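Local coordinates for protein peptidoglycan glycosyltransferase (Eggerthella lenta, PDB 4MNR) that belongs to the penicillin-binding protein family, pairing a dimerisation-type N-terminal region with a domain of the beta-lactamase-like fold, at residues Leu322-Ala325 against Met326-Thr329; Thr369-Gly372 against Arg373-Val377; Leu379-Gln383 against Asn384-Thr388; Glu436-Gly439 against Thr440-Gln444; Leu447-Ala450 against Leu451-Gln454. All blocks are in the same frame, centred on the assembly; numbering follows the deposited sequence. Where two conformers were deposited one is given.

How the contacts relate
All five contacts are local and follow one another along the chain, so none nests in or crosses another and none closes a long loop. Contact 1 comes first, on the buried helix 321-332 near the centre of the chain. Contacts 2 and 3 share helix 368-384: the former lies in its first half, the latter at its C-terminal end, where the chain turns off towards strand 398-406. Contacts 4 and 5 share helix 438-453, which follows strand 425-431 and packs on the five-stranded antiparallel sheet. Contacts 3 and 4 touch each other, Gly-387 O lying 3.9 Å from Thr-440 CG2, which brings the end of one helix beside the start of the other.

Contact 1 (Leu322-Ala325 against Met326-Thr329); sequences LEMA and MVGT
In the central helix 321-332, Leu-322 and Met-326 lie one turn apart on the same flank, the isobutyl group and the selenomethionine chain crossing at an angle. The contact is made by Leu-322 CG and the selenium, atom SE, of Met-326, at 4.2 Å. Because CG of Met-326 is placed beside its own backbone N (chi1 -65°), Met-326 CG also lies 3.2 Å from Leu-322 O, the carbonyl one turn back. Met-326 N donates to Leu-322 O at 2.9 Å. This helix is a buried element of the beta-lactamase-like fold: Leu-322, Ala-325 and Thr-329 face Met-135 of strand 130-135, whereas Met-324 reaches Trp-413 and Val-415 of strand 409-418. On another flank Val-327 touches helix 188-197. Val-327 CG2 also lies 3.6 Å from Glu-323 OE2, an apolar group set against one oxygen of a buried carboxylate. The Glu-323 chain reaches this position by a bend at chi2 (65°), which brings its end back over the following turn. The other oxygen, OE1, is also buried and has no polar partner in the model, which would probably disfavour full ionisation. Further along, Thr-329 OG1 turns back and donates to Met-326 O at 2.9 Å, so the hydroxyl is satisfied within the helix, while Thr-329 CG2 approaches Ala-325 O to 3.3 Å.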
loop_
_atom_site.group_PDB
_atom_site.type_symbol
_atom_site.label_atom_id
_atom_site.label_comp_id
_atom_site.label_asym_id
_atom_site.label_seq_id
_atom_site.Cartn_x
_atom_site.Cartn_y
_atom_site.Cartn_z
ATOM N N LEU A 322 0.185 0.738 -2.470
ATOM C CA LEU A 322 -0.599 1.972 -2.464
ATOM C C LEU A 322 -2.090 1.686 -2.300
ATOM O O LEU A 322 -2.764 2.342 -1.494
ATOM C CB LEU A 322 -0.348 2.754 -3.760
ATOM C CG LEU A 322 -1.171 4.023 -3.950
ATOM C CD1 LEU A 322 -0.944 5.025 -2.804
ATOM C CD2 LEU A 322 -0.859 4.673 -5.299
ATOM N N GLU A 323 -2.597 0.686 -3.031
ATOM C CA GLU A 323 -4.000 0.308 -2.909
ATOM C C GLU A 323 -4.314 -0.156 -1.485
ATOM O O GLU A 323 -5.345 0.211 -0.927
ATOM C CB GLU A 323 -4.377 -0.791 -3.904
ATOM C CG GLU A 323 -5.723 -1.461 -3.622
ATOM C CD GLU A 323 -6.925 -0.520 -3.765
ATOM O OE1 GLU A 323 -6.903 0.387 -4.625
ATOM O OE2 GLU A 323 -7.905 -0.694 -3.008
HETATM N N MSE A 324 -3.433 -0.951 -0.890
HETATM C CA MSE A 324 -3.695 -1.398 0.478
HETATM C C MSE A 324 -3.653 -0.257 1.487
HETATM O O MSE A 324 -4.385 -0.260 2.466
HETATM C CB MSE A 324 -2.776 -2.564 0.888
HETATM C CG MSE A 324 -2.953 -3.795 0.017
HETATM SE SE MSE A 324 -4.827 -4.330 -0.230
HETATM C CE MSE A 324 -5.319 -4.593 1.642
ATOM N N ALA A 325 -2.816 0.744 1.240
ATOM C CA ALA A 325 -2.822 1.925 2.076
ATOM C C ALA A 325 -4.145 2.664 1.905
ATOM O O ALA A 325 -4.711 3.140 2.878
ATOM C CB ALA A 325 -1.637 2.830 1.745
HETATM N N MSE A 326 -4.639 2.731 0.671
HETATM C CA MSE A 326 -5.947 3.339 0.415
HETATM C C MSE A 326 -7.077 2.605 1.131
HETATM O O MSE A 326 -8.024 3.225 1.615
HETATM C CB MSE A 326 -6.224 3.436 -1.085
HETATM C CG MSE A 326 -5.234 4.401 -1.769
HETATM SE SE MSE A 326 -5.322 4.261 -3.708
HETATM C CE MSE A 326 -7.195 4.549 -3.882
ATOM N N VAL A 327 -6.983 1.279 1.201
ATOM C CA VAL A 327 -7.963 0.514 1.971
ATOM C C VAL A 327 -7.932 0.964 3.429
ATOM O O VAL A 327 -8.967 1.193 4.049
ATOM C CB VAL A 327 -7.705 -1.011 1.862
ATOM C CG1 VAL A 327 -8.517 -1.755 2.913
ATOM C CG2 VAL A 327 -8.058 -1.508 0.479
ATOM N N GLY A 328 -6.730 1.115 3.971
ATOM C CA GLY A 328 -6.567 1.640 5.309
ATOM C C GLY A 328 -7.137 3.041 5.484
ATOM O O GLY A 328 -7.759 3.346 6.507
ATOM N N THR A 329 -6.922 3.908 4.500
ATOM C CA THR A 329 -7.433 5.271 4.642
ATOM C C THR A 329 -8.965 5.300 4.638
ATOM O O THR A 329 -9.545 6.152 5.289
ATOM C CB THR A 329 -6.869 6.283 3.609
ATOM O OG1 THR A 329 -7.305 5.946 2.284
ATOM C CG2 THR A 329 -5.343 6.324 3.676
#

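Contact 2 (Thr369-Gly372 against Arg373-Val377); sequences TTAG and RVRDV
Thr-369 and Arg-373 lie one turn apart on helix 368-384, the aliphatic part of the arginine passing obliquely by the threonine methyl, with Thr-369 CG2 4.1 Å from Arg-373 CD. Arg-373 CG sits closer to the backbone, 3.4 Å from Thr-369 O. A bend at chi3 (70°) then swings the guanidinium round towards Thr-370. A water accepts from Arg-373 NH1 at 2.9 Å, lying in the guanidinium plane at its edge, and donates to Thr-370 OG1 at 2.8 Å. The two polar ends are thus joined indirectly, and each also has a direct acidic partner: Arg-373 NH2 forms a salt bridge with Glu-203, and Thr-370 OG1 is hydrogen-bonded to Glu-197. Arg-375 is oriented quite differently. In the conformer described, one of two in the model, a face of its guanidinium lies over the bare backbone of Gly-372, Arg-375 NH2 being 3.7 Å from Gly-372 CA, and NH2 is hydrogen-bonded to Ile-331 O of helix 321-332. Val-374 points its CG2 at Thr-370 O and packs on Ala-193 and Leu-196, so this face of the helix lies against helix 188-197, whereas Arg-375 reaches the loop at Pro-423.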
loop_
_atom_site.group_PDB
_atom_site.type_symbol
_atom_site.label_atom_id
_atom_site.label_comp_id
_atom_site.label_asym_id
_atom_site.label_seq_id
_atom_site.Cartn_x
_atom_site.Cartn_y
_atom_site.Cartn_z
ATOM N N THR A 369 -20.552 4.882 9.523
ATOM C CA THR A 369 -20.874 3.905 10.559
ATOM C C THR A 369 -20.110 2.600 10.353
ATOM O O THR A 369 -19.552 2.032 11.301
ATOM C CB THR A 369 -22.386 3.625 10.616
ATOM O OG1 THR A 369 -23.076 4.831 10.963
ATOM C CG2 THR A 369 -22.709 2.558 11.661
ATOM N N THR A 370 -20.076 2.124 9.112
ATOM C CA THR A 370 -19.368 0.881 8.830
ATOM C C THR A 370 -17.872 1.016 9.100
ATOM O O THR A 370 -17.264 0.146 9.734
ATOM C CB THR A 370 -19.576 0.452 7.378
ATOM O OG1 THR A 370 -20.956 0.129 7.184
ATOM C CG2 THR A 370 -18.717 -0.761 7.059
ATOM N N ALA A 371 -17.284 2.122 8.645
ATOM C CA ALA A 371 -15.858 2.362 8.852
ATOM C C ALA A 371 -15.525 2.325 10.341
ATOM O O ALA A 371 -14.528 1.742 10.741
ATOM C CB ALA A 371 -15.446 3.713 8.270
ATOM N N GLY A 372 -16.369 2.955 11.153
ATOM C CA GLY A 372 -16.140 2.999 12.584
ATOM C C GLY A 372 -16.230 1.624 13.220
ATOM O O GLY A 372 -15.475 1.313 14.138
ATOM N N ARG A 373 -17.150 0.793 12.732
ATOM C CA ARG A 373 -17.311 -0.542 13.301
ATOM C C ARG A 373 -16.107 -1.382 12.953
ATOM O O ARG A 373 -15.632 -2.177 13.767
ATOM C CB ARG A 373 -18.575 -1.224 12.767
ATOM C CG ARG A 373 -19.865 -0.636 13.313
ATOM C CD ARG A 373 -21.051 -1.100 12.491
ATOM N NE ARG A 373 -21.326 -2.521 12.700
ATOM C CZ ARG A 373 -22.194 -3.223 11.979
ATOM N NH1 ARG A 373 -22.856 -2.646 10.977
ATOM N NH2 ARG A 373 -22.400 -4.499 12.260
ATOM N N VAL A 374 -15.613 -1.216 11.729
ATOM C CA VAL A 374 -14.417 -1.953 11.306
ATOM C C VAL A 374 -13.196 -1.493 12.101
ATOM O O VAL A 374 -12.389 -2.311 12.527
ATOM C CB VAL A 374 -14.164 -1.788 9.806
ATOM C CG1 VAL A 374 -12.802 -2.404 9.399
ATOM C CG2 VAL A 374 -15.310 -2.415 9.025
ATOM N N ARG A 375 -13.073 -0.182 12.299
ATOM C CA ARG A 375 -11.948 0.363 13.049
ATOM C C ARG A 375 -11.917 -0.209 14.471
ATOM O O ARG A 375 -10.855 -0.532 14.997
ATOM C CB ARG A 375 -12.004 1.897 13.059
ATOM C CG ARG A 375 -10.664 2.573 13.286
ATOM C CD ARG A 375 -10.690 4.027 12.801
ATOM N NE ARG A 375 -11.675 4.818 13.532
ATOM C CZ ARG A 375 -12.810 5.278 13.012
ATOM N NH1 ARG A 375 -13.645 5.976 13.768
ATOM N NH2 ARG A 375 -13.112 5.040 11.737
ATOM N N ASP A 376 -13.088 -0.365 15.077
ATOM C CA ASP A 376 -13.181 -0.946 16.417
ATOM C C ASP A 376 -12.701 -2.411 16.448
ATOM O O ASP A 376 -12.053 -2.849 17.410
ATOM C CB ASP A 376 -14.608 -0.841 16.952
ATOM C CG ASP A 376 -14.990 0.588 17.352
ATOM O OD1 ASP A 376 -14.089 1.451 17.485
ATOM O OD2 ASP A 376 -16.202 0.844 17.540
ATOM N N VAL A 377 -13.029 -3.169 15.410
ATOM C CA VAL A 377 -12.549 -4.552 15.323
ATOM C C VAL A 377 -11.029 -4.581 15.136
ATOM O O VAL A 377 -10.336 -5.405 15.734
ATOM C CB VAL A 377 -13.230 -5.315 14.166
ATOM C CG1 VAL A 377 -12.614 -6.709 14.000
ATOM C CG2 VAL A 377 -14.715 -5.426 14.424
HETATM O O HOH W 1 -22.678 -0.219 9.425
#

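Contact 3 (Leu379-Gln383 against Asn384-Thr388); sequences LGVVQ and NGTGT
Gly-380 and Asn-384 join near the C-terminal end of helix 368-384, Asn-384 N donating to Gly-380 O at 2.8 Å. The next carbonyl is shared. Val-381 O receives Gly-385 N at 2.9 Å and Gly-387 N at 3.0 Å, the two donors coming from opposite faces of the carbonyl plane, each about 50° out of it. Gly-385 keeps the i+4 spacing, whereas Gly-387, six residues on, marks the chain curling back over the carbonyl; the curl includes a type I beta turn from Gly-385 to Thr-388. The side chain of Val-381 fits under this return: its CG1, set opposite the backbone N (chi1 170°), comes 3.9 Å from Thr-386 OG1. That hydroxyl has its main polar partner beyond the contact, in Thr-401 OG1. Val-382 takes the next place, its CG1 methyl 3.6 Å from Gly-387 O. Within 384-388, Val-382 O is approached not by an amide but by Thr-388 CA, at 3.3 Å in a CA-H...O contact, and Thr-388 CG2 lies at the same distance from this oxygen. Gln-383 ends the segment on the exposed side, its side chain extended beyond CG. Between these two segments, successive carbonyls are thus met first by one amide, then by two and then by a CH group. Two glycine amides share Val-381 O, so the returning chain supplies a second donor to a helix-end carbonyl.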
loop_
_atom_site.group_PDB
_atom_site.type_symbol
_atom_site.label_atom_id
_atom_site.label_comp_id
_atom_site.label_asym_id
_atom_site.label_seq_id
_atom_site.Cartn_x
_atom_site.Cartn_y
_atom_site.Cartn_z
ATOM N N LEU A 379 -8.904 -2.363 16.186
ATOM C CA LEU A 379 -8.264 -2.029 17.449
ATOM C C LEU A 379 -8.072 -3.326 18.220
ATOM O O LEU A 379 -7.043 -3.542 18.858
ATOM C CB LEU A 379 -9.120 -1.031 18.241
ATOM C CG LEU A 379 -8.573 -0.577 19.592
ATOM C CD1 LEU A 379 -7.141 -0.065 19.467
ATOM C CD2 LEU A 379 -9.480 0.507 20.161
ATOM N N GLY A 380 -9.067 -4.208 18.128
ATOM C CA GLY A 380 -9.001 -5.505 18.770
ATOM C C GLY A 380 -7.881 -6.391 18.257
ATOM O O GLY A 380 -7.319 -7.188 19.009
ATOM N N VAL A 381 -7.569 -6.275 16.964
ATOM C CA VAL A 381 -6.484 -7.045 16.382
ATOM C C VAL A 381 -5.182 -6.720 17.097
ATOM O O VAL A 381 -4.394 -7.614 17.429
ATOM C CB VAL A 381 -6.331 -6.732 14.878
ATOM C CG1 VAL A 381 -5.043 -7.342 14.339
ATOM C CG2 VAL A 381 -7.546 -7.259 14.112
ATOM N N VAL A 382 -4.983 -5.436 17.369
ATOM C CA VAL A 382 -3.744 -4.987 17.985
ATOM C C VAL A 382 -3.742 -5.211 19.505
ATOM O O VAL A 382 -2.713 -5.553 20.098
ATOM C CB VAL A 382 -3.467 -3.515 17.622
ATOM C CG1 VAL A 382 -2.260 -2.983 18.407
ATOM C CG2 VAL A 382 -3.237 -3.404 16.124
ATOM N N GLN A 383 -4.901 -5.056 20.136
ATOM C CA GLN A 383 -4.991 -5.266 21.580
ATOM C C GLN A 383 -4.990 -6.734 22.001
ATOM O O GLN A 383 -4.384 -7.093 23.026
ATOM C CB GLN A 383 -6.229 -4.563 22.138
ATOM C CG GLN A 383 -6.175 -3.049 22.013
ATOM C CD GLN A 383 -7.372 -2.373 22.653
ATOM O OE1 GLN A 383 -8.449 -2.958 22.751
ATOM N NE2 GLN A 383 -7.185 -1.137 23.103
ATOM N N ASN A 384 -5.653 -7.583 21.217
ATOM C CA ASN A 384 -5.921 -8.952 21.640
ATOM C C ASN A 384 -5.590 -10.034 20.617
ATOM O O ASN A 384 -5.710 -11.226 20.906
ATOM C CB ASN A 384 -7.389 -9.090 22.046
ATOM C CG ASN A 384 -7.765 -8.155 23.180
ATOM O OD1 ASN A 384 -7.075 -8.087 24.195
ATOM N ND2 ASN A 384 -8.853 -7.418 23.007
ATOM N N GLY A 385 -5.181 -9.630 19.425
ATOM C CA GLY A 385 -5.012 -10.586 18.348
ATOM C C GLY A 385 -3.608 -10.692 17.802
ATOM O O GLY A 385 -2.624 -10.605 18.537
ATOM N N THR A 386 -3.516 -10.901 16.493
ATOM C CA THR A 386 -2.232 -11.162 15.854
ATOM C C THR A 386 -1.382 -9.904 15.726
ATOM O O THR A 386 -0.213 -9.982 15.359
ATOM C CB THR A 386 -2.447 -11.700 14.433
ATOM O OG1 THR A 386 -3.251 -10.772 13.700
ATOM C CG2 THR A 386 -3.172 -13.045 14.482
ATOM N N GLY A 387 -1.959 -8.742 16.004
ATOM C CA GLY A 387 -1.238 -7.500 15.770
ATOM C C GLY A 387 -0.596 -6.819 16.972
ATOM O O GLY A 387 -0.309 -5.618 16.896
ATOM N N THR A 388 -0.368 -7.545 18.067
ATOM C CA THR A 388 0.134 -6.913 19.300
ATOM C C THR A 388 1.482 -6.196 19.153
ATOM O O THR A 388 1.759 -5.243 19.889
ATOM C CB THR A 388 0.206 -7.902 20.489
ATOM O OG1 THR A 388 1.035 -9.021 20.143
ATOM C CG2 THR A 388 -1.199 -8.387 20.866
#

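Contact 4 (Glu436-Gly439 against Thr440-Gln444); sequences EGVG and TAKAQ
Gly-437 and Ala-441 open the C-terminal helix 438-453 of the beta-lactamase-like domain, with Gly-437 at the N-cap position. Its positive phi (82°) is a backbone shape that favours glycine. Gly-437 O accepts Ala-441 N at 3.2 Å in the plane of the carbonyl, and Thr-440 N adds a weak, strongly bent bond at the same distance. From here the usual helical pattern takes over: Val-438 O is taken by Lys-442 N and Gly-439 O by Ala-443 N, both at 2.9 Å, while Thr-440 O receives Gln-444 N. First-turn amides lack a preceding helical turn to supply acceptors, and one of these, Gly-439 N, is satisfied from outside by Ser-412 OG of strand 409-418. At the far end of the segments Gln-444 NE2 is hydrogen-bonded to Ala-391 O, which ties the helix to a neighbouring loop. The apolar parts face the five-stranded sheet. Thr-440 and Ala-443 press on Phe-414 of strand 409-418, while on strand 425-431 Val-438 touches Ile-431 and Lys-442 touches Ile-429. Between turns the side chains of Val-438 and Lys-442 meet through carbon alone. The lysine chain carries its ammonium end away. With CG beside the backbone N (chi1 -66°), Lys-442 CG lies 3.3 Å from Val-438 O and 4.1 Å from the methyl Val-438 CG2.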
loop_
_atom_site.group_PDB
_atom_site.type_symbol
_atom_site.label_atom_id
_atom_site.label_comp_id
_atom_site.label_asym_id
_atom_site.label_seq_id
_atom_site.Cartn_x
_atom_site.Cartn_y
_atom_site.Cartn_z
ATOM N N GLU A 436 7.259 -14.758 10.253
ATOM C CA GLU A 436 5.883 -14.501 10.674
ATOM C C GLU A 436 5.796 -13.248 11.545
ATOM O O GLU A 436 6.546 -13.105 12.507
ATOM C CB GLU A 436 5.318 -15.703 11.430
ATOM C CG GLU A 436 3.850 -15.561 11.798
ATOM C CD GLU A 436 3.380 -16.647 12.748
ATOM O OE1 GLU A 436 4.195 -17.533 13.089
ATOM O OE2 GLU A 436 2.200 -16.611 13.160
ATOM N N GLY A 437 4.914 -12.326 11.163
ATOM C CA GLY A 437 4.672 -11.127 11.942
ATOM C C GLY A 437 5.644 -9.974 11.752
ATOM O O GLY A 437 5.508 -8.945 12.409
ATOM N N VAL A 438 6.633 -10.134 10.876
ATOM C CA VAL A 438 7.679 -9.111 10.746
ATOM C C VAL A 438 7.129 -7.797 10.190
ATOM O O VAL A 438 7.597 -6.705 10.543
ATOM C CB VAL A 438 8.904 -9.618 9.930
ATOM C CG1 VAL A 438 8.542 -9.855 8.466
ATOM C CG2 VAL A 438 10.076 -8.643 10.046
ATOM N N GLY A 439 6.114 -7.899 9.336
ATOM C CA GLY A 439 5.496 -6.717 8.765
ATOM C C GLY A 439 4.926 -5.837 9.863
ATOM O O GLY A 439 5.100 -4.621 9.862
ATOM N N THR A 440 4.273 -6.475 10.828
ATOM C CA THR A 440 3.651 -5.767 11.935
ATOM C C THR A 440 4.703 -5.123 12.829
ATOM O O THR A 440 4.545 -3.985 13.265
ATOM C CB THR A 440 2.816 -6.740 12.758
ATOM O OG1 THR A 440 1.857 -7.356 11.887
ATOM C CG2 THR A 440 2.099 -6.006 13.902
ATOM N N ALA A 441 5.775 -5.861 13.095
ATOM C CA ALA A 441 6.854 -5.357 13.937
ATOM C C ALA A 441 7.542 -4.154 13.292
ATOM O O ALA A 441 7.883 -3.176 13.969
ATOM C CB ALA A 441 7.865 -6.460 14.214
ATOM N N LYS A 442 7.757 -4.215 11.984
ATOM C CA LYS A 442 8.393 -3.092 11.305
ATOM C C LYS A 442 7.459 -1.887 11.179
ATOM O O LYS A 442 7.910 -0.747 11.260
ATOM C CB LYS A 442 8.905 -3.506 9.927
ATOM C CG LYS A 442 10.041 -4.511 9.984
ATOM C CD LYS A 442 11.206 -4.006 10.804
ATOM C CE LYS A 442 12.409 -4.914 10.654
ATOM N NZ LYS A 442 13.512 -4.480 11.551
ATOM N N ALA A 443 6.169 -2.140 10.973
ATOM C CA ALA A 443 5.188 -1.066 10.890
ATOM C C ALA A 443 5.175 -0.259 12.180
ATOM O O ALA A 443 4.924 0.943 12.148
ATOM C CB ALA A 443 3.805 -1.624 10.625
ATOM N N GLN A 444 5.426 -0.920 13.309
ATOM C CA GLN A 444 5.378 -0.233 14.597
ATOM C C GLN A 444 6.337 0.953 14.601
ATOM O O GLN A 444 5.981 2.055 15.041
ATOM C CB GLN A 444 5.719 -1.191 15.747
ATOM C CG GLN A 444 5.306 -0.686 17.132
ATOM C CD GLN A 444 6.408 0.061 17.858
ATOM O OE1 GLN A 444 7.488 0.292 17.316
ATOM N NE2 GLN A 444 6.134 0.438 19.106
#

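Contact 5 (Leu447-Ala450 against Leu451-Gln454); sequences LKTA and LEVQ
Leu-447 and Leu-451 form the tight, buried side of this last stretch of helix 438-453. Leu-451 N donates to Leu-447 O at 2.9 Å, and the Leu-451 side chain folds over the same carbonyl, Leu-451 CG 3.2 Å and CD1 3.5 Å from Leu-447 O. With CG anti to the carbonyl carbon (chi1 -64°), the branch turns back along the preceding turn. Partly exposed Gln-454 repeats the pattern, with its CG close to Ala-450 O, the acceptor of its backbone N-H, and its amide NE2 hydrogen-bonded to Arg-424 O. The solvent side is looser and polar. Lys-448 and Glu-452 lean across each other, yet their charged ends make only a long salt bridge, with Lys-448 NZ 3.9 Å from Glu-452 OE2. The closer approach is by carbon, Lys-448 CE to Glu-452 OE2 at 3.3 Å, because the lysine chain runs out extended and turns only at its last torsion (chi4 66°), which leaves NZ to one side of the carboxylate. Such a pair probably contributes a weak electrostatic attraction rather than a firm link. Past the charged pair, Thr-449 and Val-453 bring their CG2 methyls to 4.3 Å, while Thr-449 OG1 is hydrogen-bonded to Asn-445 O in the turn before. The helix lies among several elements: Ala-450 and Val-453 touch Ile-117 of helix 115-125, Leu-447 and Ala-450 rest on Val-425 of strand 425-431, and both leucines meet Ile-392 from a loop.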
loop_
_atom_site.group_PDB
_atom_site.type_symbol
_atom_site.label_atom_id
_atom_site.label_comp_id
_atom_site.label_asym_id
_atom_site.label_seq_id
_atom_site.Cartn_x
_atom_site.Cartn_y
_atom_site.Cartn_z
ATOM N N LEU A 447 5.105 3.830 12.208
ATOM C CA LEU A 447 4.010 4.550 12.854
ATOM C C LEU A 447 4.509 5.437 13.998
ATOM O O LEU A 447 4.073 6.584 14.134
ATOM C CB LEU A 447 2.981 3.569 13.407
ATOM C CG LEU A 447 1.948 2.992 12.445
ATOM C CD1 LEU A 447 1.248 1.829 13.112
ATOM C CD2 LEU A 447 0.947 4.071 12.047
ATOM N N LYS A 448 5.418 4.912 14.825
ATOM C CA LYS A 448 5.957 5.672 15.954
ATOM C C LYS A 448 6.666 6.914 15.431
ATOM O O LYS A 448 6.478 8.003 15.954
ATOM C CB LYS A 448 6.919 4.825 16.795
ATOM C CG LYS A 448 7.372 5.482 18.084
ATOM C CD LYS A 448 8.350 4.588 18.849
ATOM C CE LYS A 448 8.951 5.310 20.048
ATOM N NZ LYS A 448 7.936 5.612 21.091
ATOM N N THR A 449 7.458 6.755 14.372
ATOM C CA THR A 449 8.165 7.899 13.808
ATOM C C THR A 449 7.190 8.929 13.266
ATOM O O THR A 449 7.356 10.125 13.514
ATOM C CB THR A 449 9.155 7.475 12.706
ATOM O OG1 THR A 449 10.185 6.673 13.300
ATOM C CG2 THR A 449 9.801 8.702 12.075
ATOM N N ALA A 450 6.178 8.471 12.538
ATOM C CA ALA A 450 5.150 9.387 12.044
ATOM C C ALA A 450 4.480 10.155 13.194
ATOM O O ALA A 450 4.288 11.366 13.099
ATOM C CB ALA A 450 4.114 8.648 11.210
ATOM N N LEU A 451 4.144 9.464 14.282
ATOM C CA LEU A 451 3.493 10.132 15.418
ATOM C C LEU A 451 4.427 11.119 16.108
ATOM O O LEU A 451 4.001 12.175 16.570
ATOM C CB LEU A 451 2.960 9.107 16.425
ATOM C CG LEU A 451 1.854 8.242 15.824
ATOM C CD1 LEU A 451 1.654 6.993 16.660
ATOM C CD2 LEU A 451 0.559 9.030 15.742
ATOM N N GLU A 452 5.712 10.779 16.176
ATOM C CA GLU A 452 6.696 11.710 16.738
ATOM C C GLU A 452 6.817 12.987 15.896
ATOM O O GLU A 452 6.856 14.105 16.442
ATOM C CB GLU A 452 8.056 11.023 16.854
ATOM C CG GLU A 452 8.127 9.960 17.936
ATOM C CD GLU A 452 9.383 9.105 17.837
ATOM O OE1 GLU A 452 10.140 9.250 16.848
ATOM O OE2 GLU A 452 9.611 8.289 18.753
ATOM N N VAL A 453 6.897 12.810 14.576
ATOM C CA VAL A 453 7.038 13.924 13.641
ATOM C C VAL A 453 5.832 14.848 13.742
ATOM O O VAL A 453 5.970 16.081 13.745
ATOM C CB VAL A 453 7.200 13.402 12.200
ATOM C CG1 VAL A 453 6.960 14.515 11.188
ATOM C CG2 VAL A 453 8.577 12.782 12.033
ATOM N N GLN A 454 4.658 14.240 13.879
ATOM C CA GLN A 454 3.403 14.981 13.988
ATOM C C GLN A 454 3.185 15.591 15.379
ATOM O O GLN A 454 2.244 16.357 15.587
ATOM C CB GLN A 454 2.219 14.086 13.588
ATOM C CG GLN A 454 2.219 13.655 12.113
ATOM C CD GLN A 454 1.087 12.696 11.780
ATOM O OE1 GLN A 454 0.454 12.139 12.676
ATOM N NE2 GLN A 454 0.831 12.493 10.484
#